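PDB 3DGT: endo-1,3-beta-glucanase from Streptomyces sioyaensis, which probably hydrolyses internal 1,3-beta-glucosidic linkages in beta-glucans, the work of the family 16 catalytic domain present here. Local coordinates for residues L106-V111 / D144-V149. Sequence-based numbering, arbitrary orientation.
Sequences LQMPNV and DIMENV
The carboxamide of N148 takes the thioether of M108 on one face: SD lies almost straight above CG of N148, nearer to it (3.4 Å) than to OD1 or ND2 (3.7 Å each), so the sulfur meets the face rather than an edge. At the edge, ND2 of N148 donates to the backbone O of K154, fixing the amide's rotation, while OD1 has a long, weak link of 3.3 Å to a water that lies 2.8 Å from P109 O. Beyond CG the M108 chain is extended, which carries CE past N148 CB to within 3.7 Å of M146 SD; the two methionines run alongside each other in opposite senses. M146 instead bends at chi2 and chi3 (-72° and -62°), turning its CE to the fork of L106, 4.0 Å from both CD1 and CD2. With M108 cut back to an alanine, the amide face and M146 SD would probably lose their apolar cover and a gap would open between the segments. No direct hydrogen bond crosses here; Y193 and T155 touch both methionines. I145 and M146 face F123 together as a classic beta bulge, placed within the E-x-D-I-M-E sequence from E142 to E147, the active-site signature of bulge-containing family 16 enzymes with their beta-jelly-roll fold.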
ATOM      1  N   LEU A 106       0.332  -6.063  -9.241  1.00 10.65           N
ATOM      2  CA  LEU A 106       0.977  -4.838  -9.701  1.00 11.21           C
ATOM      3  C   LEU A 106       2.419  -5.063 -10.128  1.00 11.27           C
ATOM      4  O   LEU A 106       3.081  -6.022  -9.686  1.00 11.10           O
ATOM      5  CB  LEU A 106       0.894  -3.740  -8.617  1.00 11.91           C
ATOM      6  CG  LEU A 106       1.606  -3.992  -7.279  1.00 12.03           C
ATOM      7  CD1 LEU A 106       3.067  -3.536  -7.332  1.00 13.01           C
ATOM      8  CD2 LEU A 106       0.872  -3.309  -6.129  1.00 12.20           C
ATOM      9  N   GLN A 107       2.892  -4.152 -10.976  1.00 10.79           N
ATOM     10  CA  GLN A 107       4.291  -4.044 -11.349  1.00 11.26           C
ATOM     11  C   GLN A 107       4.829  -2.807 -10.650  1.00 11.34           C
ATOM     12  O   GLN A 107       4.276  -1.720 -10.790  1.00 11.93           O
ATOM     13  CB  GLN A 107       4.421  -3.855 -12.861  1.00 11.07           C
ATOM     14  CG  GLN A 107       5.860  -3.702 -13.345  1.00 10.70           C
ATOM     15  CD  GLN A 107       5.957  -3.384 -14.823  1.00 11.83           C
ATOM     16  OE1 GLN A 107       4.968  -3.009 -15.453  1.00 13.27           O
ATOM     17  NE2 GLN A 107       7.151  -3.533 -15.385  1.00 12.34           N
ATOM     18  N   MET A 108       5.916  -2.967  -9.905  1.00 11.70           N
ATOM     19  CA  MET A 108       6.587  -1.808  -9.319  1.00 11.52           C
ATOM     20  C   MET A 108       7.215  -0.953 -10.419  1.00 11.51           C
ATOM     21  O   MET A 108       7.576  -1.473 -11.478  1.00 11.77           O
ATOM     22  CB  MET A 108       7.664  -2.262  -8.346  1.00 11.34           C
ATOM     23  CG  MET A 108       7.135  -2.969  -7.115  1.00 12.35           C
ATOM     24  SD  MET A 108       8.518  -3.377  -6.062  1.00 11.83           S
ATOM     25  CE  MET A 108       7.746  -4.461  -4.846  1.00 12.50           C
ATOM     26  N   PRO A 109       7.348   0.363 -10.181  1.00 11.40           N
ATOM     27  CA  PRO A 109       7.940   1.218 -11.211  1.00 10.99           C
ATOM     28  C   PRO A 109       9.206   0.603 -11.797  1.00 11.39           C
ATOM     29  O   PRO A 109      10.130   0.245 -11.065  1.00 11.46           O
ATOM     30  CB  PRO A 109       8.239   2.510 -10.453  1.00 11.22           C
ATOM     31  CG  PRO A 109       7.157   2.571  -9.432  1.00 11.12           C
ATOM     32  CD  PRO A 109       6.958   1.137  -8.990  1.00 11.75           C
ATOM     33  N   ASN A 110       9.237   0.467 -13.120  1.00 11.58           N
ATOM     34  CA  ASN A 110      10.310  -0.271 -13.770  1.00 11.89           C
ATOM     35  C   ASN A 110      11.511   0.607 -14.052  1.00 11.66           C
ATOM     36  O   ASN A 110      11.716   1.103 -15.165  1.00 12.74           O
ATOM     37  CB  ASN A 110       9.814  -0.958 -15.039  1.00 11.99           C
ATOM     38  CG  ASN A 110      10.809  -1.945 -15.594  1.00 13.86           C
ATOM     39  OD1 ASN A 110      11.898  -2.143 -15.046  1.00 14.72           O
ATOM     40  ND2 ASN A 110      10.430  -2.584 -16.684  1.00 14.79           N
ATOM     41  N   VAL A 111      12.287   0.795 -12.991  1.00 11.71           N
ATOM     42  CA  VAL A 111      13.458   1.660 -13.000  1.00 11.72           C
ATOM     43  C   VAL A 111      14.396   1.170 -11.890  1.00 12.15           C
ATOM     44  O   VAL A 111      13.942   0.751 -10.827  1.00 11.86           O
ATOM     45  CB  VAL A 111      13.039   3.151 -12.822  1.00 12.25           C
ATOM     46  CG1 VAL A 111      12.306   3.383 -11.500  1.00 13.01           C
ATOM     47  CG2 VAL A 111      14.238   4.086 -12.957  1.00 12.25           C
ATOM     48  N   ASP A 144       0.938  -2.678   5.852  1.00 11.34           N
ATOM     49  CA  ASP A 144       1.657  -2.394   4.624  1.00 11.02           C
ATOM     50  C   ASP A 144       1.834  -3.692   3.863  1.00 11.49           C
ATOM     51  O   ASP A 144       2.634  -4.539   4.248  1.00 11.63           O
ATOM     52  CB  ASP A 144       3.002  -1.741   4.941  1.00 11.29           C
ATOM     53  CG  ASP A 144       2.841  -0.407   5.631  1.00 11.36           C
ATOM     54  OD1 ASP A 144       1.956   0.378   5.214  1.00 11.37           O
ATOM     55  OD2 ASP A 144       3.611  -0.116   6.569  1.00 12.51           O
ATOM     56  N   ILE A 145       1.047  -3.854   2.803  1.00 11.05           N
ATOM     57  CA  ILE A 145       1.009  -5.125   2.059  1.00 11.38           C
ATOM     58  C   ILE A 145       2.153  -5.219   1.041  1.00 11.56           C
ATOM     59  O   ILE A 145       2.722  -6.299   0.812  1.00 12.30           O
ATOM     60  CB  ILE A 145      -0.360  -5.329   1.380  1.00 11.62           C
ATOM     61  CG1 ILE A 145      -1.493  -5.115   2.394  1.00 11.87           C
ATOM     62  CG2 ILE A 145      -0.454  -6.722   0.729  1.00 12.08           C
ATOM     63  CD1 ILE A 145      -2.885  -5.142   1.760  1.00 12.19           C
ATOM     64  N   MET A 146       2.482  -4.078   0.438  1.00 11.05           N
ATOM     65  CA  MET A 146       3.669  -3.954  -0.391  1.00 11.19           C
ATOM     66  C   MET A 146       4.244  -2.558  -0.207  1.00 11.30           C
ATOM     67  O   MET A 146       3.531  -1.565  -0.361  1.00 11.82           O
ATOM     68  CB  MET A 146       3.331  -4.196  -1.870  1.00 11.33           C
ATOM     69  CG  MET A 146       4.522  -4.088  -2.855  1.00 11.51           C
ATOM     70  SD  MET A 146       5.191  -2.413  -3.188  1.00 11.91           S
ATOM     71  CE  MET A 146       3.762  -1.623  -3.921  1.00 11.27           C
ATOM     72  N   GLU A 147       5.525  -2.490   0.139  1.00 11.73           N
ATOM     73  CA  GLU A 147       6.311  -1.273  -0.008  1.00 11.44           C
ATOM     74  C   GLU A 147       7.607  -1.650  -0.693  1.00 11.17           C
ATOM     75  O   GLU A 147       8.068  -2.789  -0.594  1.00 10.74           O
ATOM     76  CB  GLU A 147       6.642  -0.630   1.335  1.00 12.04           C
ATOM     77  CG  GLU A 147       5.473  -0.005   2.047  1.00 12.65           C
ATOM     78  CD  GLU A 147       5.917   0.649   3.325  1.00 13.28           C
ATOM     79  OE1 GLU A 147       6.122  -0.083   4.309  1.00 13.51           O
ATOM     80  OE2 GLU A 147       6.088   1.885   3.346  1.00 14.61           O
ATOM     81  N   ASN A 148       8.195  -0.680  -1.374  1.00 11.44           N
ATOM     82  CA  ASN A 148       9.481  -0.857  -2.021  1.00 11.19           C
ATOM     83  C   ASN A 148      10.173   0.487  -2.121  1.00 11.04           C
ATOM     84  O   ASN A 148       9.517   1.534  -2.160  1.00 11.37           O
ATOM     85  CB  ASN A 148       9.294  -1.463  -3.411  1.00 11.71           C
ATOM     86  CG  ASN A 148      10.566  -1.428  -4.239  1.00 11.63           C
ATOM     87  OD1 ASN A 148      10.740  -0.546  -5.082  1.00 12.59           O
ATOM     88  ND2 ASN A 148      11.474  -2.384  -3.994  1.00 10.63           N
ATOM     89  N   VAL A 149      11.498   0.456  -2.178  1.00 11.01           N
ATOM     90  CA  VAL A 149      12.266   1.665  -2.459  1.00 11.32           C
ATOM     91  C   VAL A 149      13.393   1.371  -3.430  1.00 11.63           C
ATOM     92  O   VAL A 149      13.863   0.230  -3.533  1.00 11.60           O
ATOM     93  CB  VAL A 149      12.841   2.345  -1.171  1.00 11.93           C
ATOM     94  CG1 VAL A 149      11.727   2.876  -0.282  1.00 12.42           C
ATOM     95  CG2 VAL A 149      13.757   1.378  -0.389  1.00 12.43           C
TER
HETATM   96  O   HOH W   1      10.360   0.065  -8.313  1.00 11.55           O